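Local coordinates for protein tyrocidine synthetase 3 (Brevibacillus brevis, PDB 2JGP) that forms part of a nonribosomal peptide synthetase, pairing a peptidyl carrier domain with a condensation domain for peptide bond formation in tyrocidine biosynthesis, at residues L334-V339 against L500-S505; A342-Q347 against M492-R497. All blocks are in the same frame, centred on the assembly; numbering follows the deposited sequence.

Contact 1: residues L334-V339 against L500-S505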
ATOM      1  N   LEU A 334      -9.943  -9.536  -5.698  1.00 55.52           N
ATOM      2  CA  LEU A 334     -10.709  -8.704  -4.771  1.00 55.74           C
ATOM      3  C   LEU A 334     -12.198  -8.969  -4.933  1.00 55.69           C
ATOM      4  O   LEU A 334     -12.937  -9.050  -3.949  1.00 55.73           O
ATOM      5  CB  LEU A 334     -10.415  -7.214  -4.989  1.00 56.12           C
ATOM      6  CG  LEU A 334     -11.213  -6.226  -4.126  1.00 56.47           C
ATOM      7  CD1 LEU A 334     -11.017  -6.506  -2.624  1.00 57.15           C
ATOM      8  CD2 LEU A 334     -10.819  -4.797  -4.483  1.00 57.06           C
ATOM      9  N   ALA A 335     -12.636  -9.089  -6.185  1.00 55.88           N
ATOM     10  CA  ALA A 335     -14.019  -9.413  -6.487  1.00 55.91           C
ATOM     11  C   ALA A 335     -14.396 -10.767  -5.883  1.00 55.96           C
ATOM     12  O   ALA A 335     -15.422 -10.886  -5.219  1.00 56.60           O
ATOM     13  CB  ALA A 335     -14.242  -9.413  -8.003  1.00 55.59           C
ATOM     14  N   ALA A 336     -13.557 -11.779  -6.104  1.00 56.05           N
ATOM     15  CA  ALA A 336     -13.786 -13.119  -5.553  1.00 56.35           C
ATOM     16  C   ALA A 336     -13.782 -13.095  -4.024  1.00 56.37           C
ATOM     17  O   ALA A 336     -14.540 -13.816  -3.374  1.00 56.83           O
ATOM     18  CB  ALA A 336     -12.726 -14.100  -6.064  1.00 56.14           C
ATOM     19  N   TYR A 337     -12.925 -12.258  -3.453  1.00 56.69           N
ATOM     20  CA  TYR A 337     -12.855 -12.134  -2.008  1.00 56.69           C
ATOM     21  C   TYR A 337     -14.153 -11.537  -1.463  1.00 56.72           C
ATOM     22  O   TYR A 337     -14.691 -12.026  -0.468  1.00 57.23           O
ATOM     23  CB  TYR A 337     -11.629 -11.312  -1.603  1.00 56.97           C
ATOM     24  CG  TYR A 337     -11.428 -11.216  -0.112  1.00 56.77           C
ATOM     25  CD1 TYR A 337     -11.277 -12.362   0.663  1.00 56.99           C
ATOM     26  CD2 TYR A 337     -11.376  -9.980   0.524  1.00 57.19           C
ATOM     27  CE1 TYR A 337     -11.092 -12.277   2.040  1.00 56.96           C
ATOM     28  CE2 TYR A 337     -11.193  -9.889   1.900  1.00 57.40           C
ATOM     29  CZ  TYR A 337     -11.046 -11.041   2.648  1.00 57.04           C
ATOM     30  OH  TYR A 337     -10.868 -10.959   4.012  1.00 58.15           O
ATOM     31  N   ASN A 338     -14.679 -10.511  -2.128  1.00 56.60           N
ATOM     32  CA  ASN A 338     -15.976  -9.941  -1.742  1.00 56.84           C
ATOM     33  C   ASN A 338     -17.140 -10.944  -1.754  1.00 56.94           C
ATOM     34  O   ASN A 338     -17.999 -10.913  -0.865  1.00 56.70           O
ATOM     35  CB  ASN A 338     -16.339  -8.738  -2.609  1.00 56.74           C
ATOM     36  CG  ASN A 338     -15.741  -7.453  -2.094  1.00 56.49           C
ATOM     37  OD1 ASN A 338     -16.420  -6.668  -1.428  1.00 56.95           O
ATOM     38  ND2 ASN A 338     -14.472  -7.229  -2.394  1.00 55.07           N
ATOM     39  N   VAL A 339     -17.184 -11.822  -2.753  1.00 57.31           N
ATOM     40  CA  VAL A 339     -18.238 -12.852  -2.785  1.00 57.77           C
ATOM     41  C   VAL A 339     -18.034 -13.903  -1.678  1.00 57.70           C
ATOM     42  O   VAL A 339     -19.005 -14.379  -1.089  1.00 57.79           O
ATOM     43  CB  VAL A 339     -18.464 -13.499  -4.196  1.00 58.19           C
ATOM     44  CG1 VAL A 339     -17.294 -13.280  -5.138  1.00 59.39           C
ATOM     45  CG2 VAL A 339     -18.833 -14.987  -4.089  1.00 57.72           C
ATOM     46  N   LEU A 500     -10.946 -20.732  -3.102  1.00 57.08           N
ATOM     47  CA  LEU A 500     -10.482 -21.433  -4.296  1.00 56.85           C
ATOM     48  C   LEU A 500     -11.632 -22.063  -5.072  1.00 56.83           C
ATOM     49  O   LEU A 500     -11.574 -22.137  -6.294  1.00 56.15           O
ATOM     50  CB  LEU A 500      -9.450 -22.505  -3.941  1.00 56.93           C
ATOM     51  CG  LEU A 500      -8.155 -22.003  -3.302  1.00 56.90           C
ATOM     52  CD1 LEU A 500      -7.258 -23.185  -2.951  1.00 56.27           C
ATOM     53  CD2 LEU A 500      -7.442 -21.018  -4.217  1.00 56.61           C
ATOM     54  N   THR A 501     -12.663 -22.530  -4.367  1.00 56.81           N
ATOM     55  CA  THR A 501     -13.851 -23.051  -5.037  1.00 57.18           C
ATOM     56  C   THR A 501     -14.580 -21.919  -5.777  1.00 57.03           C
ATOM     57  O   THR A 501     -14.979 -22.082  -6.926  1.00 56.68           O
ATOM     58  CB  THR A 501     -14.805 -23.797  -4.067  1.00 57.46           C
ATOM     59  OG1 THR A 501     -15.254 -22.910  -3.038  1.00 60.43           O
ATOM     60  CG2 THR A 501     -14.100 -24.977  -3.418  1.00 56.09           C
ATOM     61  N   ILE A 502     -14.725 -20.764  -5.127  1.00 56.73           N
ATOM     62  CA  ILE A 502     -15.346 -19.611  -5.775  1.00 56.58           C
ATOM     63  C   ILE A 502     -14.532 -19.215  -7.012  1.00 56.36           C
ATOM     64  O   ILE A 502     -15.091 -18.984  -8.088  1.00 56.19           O
ATOM     65  CB  ILE A 502     -15.489 -18.411  -4.804  1.00 56.79           C
ATOM     66  CG1 ILE A 502     -16.564 -18.705  -3.755  1.00 56.83           C
ATOM     67  CG2 ILE A 502     -15.847 -17.135  -5.572  1.00 56.82           C
ATOM     68  CD1 ILE A 502     -16.502 -17.794  -2.540  1.00 57.90           C
ATOM     69  N   ALA A 503     -13.212 -19.165  -6.852  1.00 56.00           N
ATOM     70  CA  ALA A 503     -12.303 -18.800  -7.934  1.00 56.03           C
ATOM     71  C   ALA A 503     -12.435 -19.743  -9.131  1.00 55.95           C
ATOM     72  O   ALA A 503     -12.495 -19.297 -10.274  1.00 56.18           O
ATOM     73  CB  ALA A 503     -10.859 -18.779  -7.428  1.00 55.65           C
ATOM     74  N   ALA A 504     -12.488 -21.042  -8.859  1.00 56.09           N
ATOM     75  CA  ALA A 504     -12.630 -22.052  -9.912  1.00 56.16           C
ATOM     76  C   ALA A 504     -13.943 -21.877 -10.677  1.00 56.51           C
ATOM     77  O   ALA A 504     -13.968 -21.937 -11.911  1.00 56.44           O
ATOM     78  CB  ALA A 504     -12.541 -23.454  -9.313  1.00 56.20           C
ATOM     79  N   SER A 505     -15.020 -21.633  -9.936  1.00 57.07           N
ATOM     80  CA  SER A 505     -16.358 -21.484 -10.511  1.00 57.54           C
ATOM     81  C   SER A 505     -16.484 -20.265 -11.426  1.00 57.41           C
ATOM     82  O   SER A 505     -17.091 -20.346 -12.495  1.00 57.13           O
ATOM     83  CB  SER A 505     -17.393 -21.375  -9.391  1.00 57.63           C
ATOM     84  OG  SER A 505     -17.297 -22.481  -8.513  1.00 60.05           O
TER

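Contact 2: residues A342-Q347 against M492-R497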
ATOM      1  N   ALA A 342     -19.270 -12.190   1.408  1.00 56.91           N
ATOM      2  CA  ALA A 342     -20.723 -12.070   1.271  1.00 57.27           C
ATOM      3  C   ALA A 342     -21.440 -13.366   1.653  1.00 57.50           C
ATOM      4  O   ALA A 342     -22.487 -13.339   2.306  1.00 57.78           O
ATOM      5  CB  ALA A 342     -21.090 -11.665  -0.152  1.00 57.24           C
ATOM      6  N   LYS A 343     -20.871 -14.496   1.248  1.00 57.77           N
ATOM      7  CA  LYS A 343     -21.468 -15.800   1.534  1.00 58.14           C
ATOM      8  C   LYS A 343     -21.292 -16.202   3.001  1.00 57.84           C
ATOM      9  O   LYS A 343     -22.227 -16.706   3.625  1.00 58.25           O
ATOM     10  CB  LYS A 343     -20.904 -16.868   0.593  1.00 58.23           C
ATOM     11  CG  LYS A 343     -21.461 -16.752  -0.822  1.00 59.67           C
ATOM     12  CD  LYS A 343     -20.969 -17.862  -1.737  1.00 60.57           C
ATOM     13  CE  LYS A 343     -21.483 -17.660  -3.152  1.00 61.61           C
ATOM     14  NZ  LYS A 343     -22.968 -17.746  -3.216  1.00 62.58           N
ATOM     15  N   TYR A 344     -20.105 -15.967   3.554  1.00 57.84           N
ATOM     16  CA  TYR A 344     -19.860 -16.229   4.976  1.00 57.59           C
ATOM     17  C   TYR A 344     -20.700 -15.327   5.873  1.00 57.44           C
ATOM     18  O   TYR A 344     -21.305 -15.793   6.838  1.00 57.21           O
ATOM     19  CB  TYR A 344     -18.366 -16.079   5.315  1.00 57.80           C
ATOM     20  CG  TYR A 344     -17.628 -17.387   5.237  1.00 57.73           C
ATOM     21  CD1 TYR A 344     -17.301 -17.946   4.014  1.00 57.82           C
ATOM     22  CD2 TYR A 344     -17.302 -18.094   6.392  1.00 58.95           C
ATOM     23  CE1 TYR A 344     -16.643 -19.160   3.931  1.00 58.65           C
ATOM     24  CE2 TYR A 344     -16.651 -19.312   6.327  1.00 58.99           C
ATOM     25  CZ  TYR A 344     -16.324 -19.843   5.093  1.00 59.02           C
ATOM     26  OH  TYR A 344     -15.671 -21.055   5.026  1.00 58.53           O
ATOM     27  N   ALA A 345     -20.754 -14.043   5.533  1.00 57.12           N
ATOM     28  CA  ALA A 345     -21.409 -13.047   6.371  1.00 57.25           C
ATOM     29  C   ALA A 345     -22.920 -12.950   6.150  1.00 57.15           C
ATOM     30  O   ALA A 345     -23.625 -12.394   6.986  1.00 57.19           O
ATOM     31  CB  ALA A 345     -20.768 -11.685   6.149  1.00 57.03           C
ATOM     32  N   GLY A 346     -23.409 -13.467   5.023  1.00 57.28           N
ATOM     33  CA  GLY A 346     -24.813 -13.308   4.642  1.00 57.25           C
ATOM     34  C   GLY A 346     -25.170 -11.849   4.416  1.00 57.40           C
ATOM     35  O   GLY A 346     -26.246 -11.396   4.817  1.00 57.82           O
ATOM     36  N   GLN A 347     -24.254 -11.117   3.782  1.00 57.53           N
ATOM     37  CA  GLN A 347     -24.409  -9.683   3.525  1.00 57.41           C
ATOM     38  C   GLN A 347     -24.116  -9.376   2.062  1.00 57.25           C
ATOM     39  O   GLN A 347     -23.397 -10.123   1.397  1.00 57.38           O
ATOM     40  CB  GLN A 347     -23.457  -8.883   4.418  1.00 57.38           C
ATOM     41  CG  GLN A 347     -23.819  -8.904   5.890  1.00 57.86           C
ATOM     42  CD  GLN A 347     -22.824  -8.153   6.741  1.00 58.39           C
ATOM     43  OE1 GLN A 347     -21.616  -8.354   6.620  1.00 60.60           O
ATOM     44  NE2 GLN A 347     -23.322  -7.283   7.610  1.00 58.81           N
ATOM     45  N   MET A 492     -10.462 -21.473   9.192  1.00 57.53           N
ATOM     46  CA  MET A 492      -9.727 -20.618   8.265  1.00 58.01           C
ATOM     47  C   MET A 492      -9.154 -21.404   7.087  1.00 58.16           C
ATOM     48  O   MET A 492      -9.104 -20.894   5.968  1.00 57.66           O
ATOM     49  CB  MET A 492      -8.631 -19.853   9.008  1.00 58.19           C
ATOM     50  CG  MET A 492      -9.184 -18.786   9.939  1.00 59.14           C
ATOM     51  SD  MET A 492      -9.825 -17.360   9.036  1.00 63.37           S
ATOM     52  CE  MET A 492     -11.577 -17.722   8.968  1.00 63.03           C
ATOM     53  N   GLU A 493      -8.723 -22.638   7.332  1.00 58.48           N
ATOM     54  CA  GLU A 493      -8.336 -23.525   6.228  1.00 58.88           C
ATOM     55  C   GLU A 493      -9.530 -23.806   5.309  1.00 58.81           C
ATOM     56  O   GLU A 493      -9.374 -23.850   4.094  1.00 58.89           O
ATOM     57  CB  GLU A 493      -7.712 -24.824   6.751  1.00 59.21           C
ATOM     58  CG  GLU A 493      -6.305 -24.620   7.325  1.00 60.39           C
ATOM     59  CD  GLU A 493      -5.707 -25.874   7.942  1.00 62.22           C
ATOM     60  OE1 GLU A 493      -6.423 -26.889   8.090  1.00 63.61           O
ATOM     61  OE2 GLU A 493      -4.509 -25.839   8.292  1.00 64.26           O
ATOM     62  N   ARG A 494     -10.719 -23.962   5.886  1.00 58.76           N
ATOM     63  CA  ARG A 494     -11.941 -24.160   5.102  1.00 58.89           C
ATOM     64  C   ARG A 494     -12.341 -22.890   4.343  1.00 58.62           C
ATOM     65  O   ARG A 494     -12.780 -22.963   3.194  1.00 58.35           O
ATOM     66  CB  ARG A 494     -13.093 -24.618   6.006  1.00 58.94           C
ATOM     67  CG  ARG A 494     -14.383 -24.938   5.261  1.00 60.25           C
ATOM     68  CD  ARG A 494     -15.486 -25.430   6.196  1.00 61.89           C
ATOM     69  NE  ARG A 494     -15.126 -26.695   6.845  1.00 63.25           N
ATOM     70  CZ  ARG A 494     -14.761 -26.844   8.118  1.00 65.16           C
ATOM     71  NH1 ARG A 494     -14.699 -25.809   8.952  1.00 66.36           N
ATOM     72  NH2 ARG A 494     -14.457 -28.056   8.567  1.00 65.41           N
ATOM     73  N   PHE A 495     -12.200 -21.745   5.014  1.00 58.31           N
ATOM     74  CA  PHE A 495     -12.409 -20.415   4.432  1.00 58.32           C
ATOM     75  C   PHE A 495     -11.568 -20.239   3.171  1.00 58.26           C
ATOM     76  O   PHE A 495     -12.055 -19.755   2.151  1.00 58.34           O
ATOM     77  CB  PHE A 495     -12.029 -19.364   5.489  1.00 58.13           C
ATOM     78  CG  PHE A 495     -12.246 -17.927   5.076  1.00 57.68           C
ATOM     79  CD1 PHE A 495     -13.519 -17.373   5.065  1.00 57.81           C
ATOM     80  CD2 PHE A 495     -11.161 -17.109   4.771  1.00 58.31           C
ATOM     81  CE1 PHE A 495     -13.712 -16.036   4.723  1.00 58.32           C
ATOM     82  CE2 PHE A 495     -11.340 -15.774   4.428  1.00 58.17           C
ATOM     83  CZ  PHE A 495     -12.621 -15.234   4.410  1.00 59.00           C
ATOM     84  N   SER A 496     -10.304 -20.651   3.252  1.00 58.51           N
ATOM     85  CA  SER A 496      -9.370 -20.557   2.127  1.00 58.63           C
ATOM     86  C   SER A 496      -9.754 -21.478   0.964  1.00 58.56           C
ATOM     87  O   SER A 496      -9.720 -21.058  -0.191  1.00 58.11           O
ATOM     88  CB  SER A 496      -7.950 -20.879   2.593  1.00 58.61           C
ATOM     89  OG  SER A 496      -7.561 -20.024   3.656  1.00 60.13           O
ATOM     90  N   ARG A 497     -10.110 -22.726   1.273  1.00 58.76           N
ATOM     91  CA  ARG A 497     -10.585 -23.674   0.261  1.00 58.63           C
ATOM     92  C   ARG A 497     -11.830 -23.141  -0.440  1.00 58.54           C
ATOM     93  O   ARG A 497     -11.989 -23.320  -1.644  1.00 57.92           O
ATOM     94  CB  ARG A 497     -10.905 -25.044   0.881  1.00 59.14           C
ATOM     95  CG  ARG A 497      -9.699 -25.790   1.451  1.00 59.58           C
ATOM     96  CD  ARG A 497     -10.001 -27.272   1.688  1.00 61.00           C
ATOM     97  NE  ARG A 497     -11.028 -27.490   2.713  1.00 61.52           N
ATOM     98  CZ  ARG A 497     -10.811 -27.502   4.029  1.00 62.38           C
ATOM     99  NH1 ARG A 497      -9.593 -27.305   4.530  1.00 62.11           N
ATOM    100  NH2 ARG A 497     -11.830 -27.709   4.860  1.00 62.41           N
TER

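Contact 1: residues L334-V339 against L500-S505
Val339 and Ile502 reach toward each other and meet tip to tip. Val339 CG2 lies 4.0 Å from Ile502 CD1 and is equally close to Ile502 CG2. Val339 CG1 adds a second touch, at 4.1 Å from Ile502 CG2. One isoleucine thus presents both of its methyl ends to the valine. Ile502 CG2 stands anti to the backbone N, while CG1 runs beside that N (chi1 -71°) and carries CD1 onward to the valine. Ala336 lies one turn before Val339, and its CB is 4.4 Å from Ile502 CG2. Ile502 CG2 is also 4.2 Å from the backbone oxygen Ala336 O. Small residues let the backbones come near: Ala336 CA and Ala503 CA are 6.3 Å apart. The contact joins helix 329-345 to the C-terminal helix 489-508 of the condensation domain, a member of the CoA-dependent acyltransferase clan. No hydrogen bond crosses it. Outside the pair, Ile517 touches Val339 and Met519 touches Ile502, so the chain end adds to this apolar patch. The other side of segment 500-505 is looser and partly open to solvent. Ala504 is exposed there, and Leu500, Thr501 and Ser505 are partly so. Ser505 OG turns back on its own helix and donates to Thr501 O at 2.8 Å. The far side of 334-339 is buried instead. There Asn338 ND2 gives a nearly straight bond to Leu334 O, 2.8 Å long, from the carbonyl face opposite to that used by Asn338 N. Helix 387-403 and strand 350-356 pack against that side.

Contact 2: residues A342-Q347 against M492-R497
Tyr344 and Phe495 are the closest backbone pair, with CA atoms 8.6 Å apart, and large side chains bridge the distance between the two helices. Their rings form an edge-to-face (T-shaped) pair. The centroids are 5.0 Å apart and the planes meet at 77°. Phe495 supplies the edge and Tyr344 the face. Phe495 CD1 sits over the centre of the tyrosine ring, 3.6 Å above its plane. Phe495 CE1 follows farther back, nearer Tyr344 CG and CD1. The phenylalanine CG is anti to its backbone N (chi1 -177°), and this sends the ring out from the side of its helix and brings its edge against one face of the tyrosine ring. The hydroxyl end of Tyr344 reaches the backbone of helix 489-508. Tyr344 OH ends 3.4 Å from Phe495 CA and also lies near Phe495 N. These are packing contacts, and no hydrogen bond joins the two segments. Here the last turn of helix 329-345 meets an early part of helix 489-508, both in the condensation domain. Helix 329-345 ends at Ala345. Gly346 leaves helical geometry with positive phi, and Gln347 N bonds to Ala342 O. Phe495 is buried, and Tyr337, Leu340 and Leu341 of helix 329-345 also touch it. The tyrosine is partly exposed. Beside its hydroxyl, Arg494 CG lies 4.1 Å from Tyr344 OH. The arginine chain bends at chi3, and its NH2 makes a salt bridge with Glu490. Leu289 from a loop also packs on the tyrosine. Pointing away from segment 342-347, Ser496 bonds through OG to Met492 O at 2.9 Å, and its side chain touches strand 303-309.

In the fold
Both contacts join the same two helices, 329-345 and 489-508, and their centres are about 10 Å apart. Contact 2 is nested along the chain inside the loop closed by contact 1. The two touch directly: Tyr337 CE1 of helix 329-345 is 4.1 Å from Phe495 CZ, a packing contact. Contact 1 is aliphatic and fully buried; contact 2 is aromatic and partly open. Neither includes a residue of the sodium site, Gln396 and Asp400. That site lies on helix 387-403, whose Val394, Leu391, Phe390 and Phe387 pack against Leu334, Ala335 and Asn338, residues of segment 334-339 that do not touch 500-505.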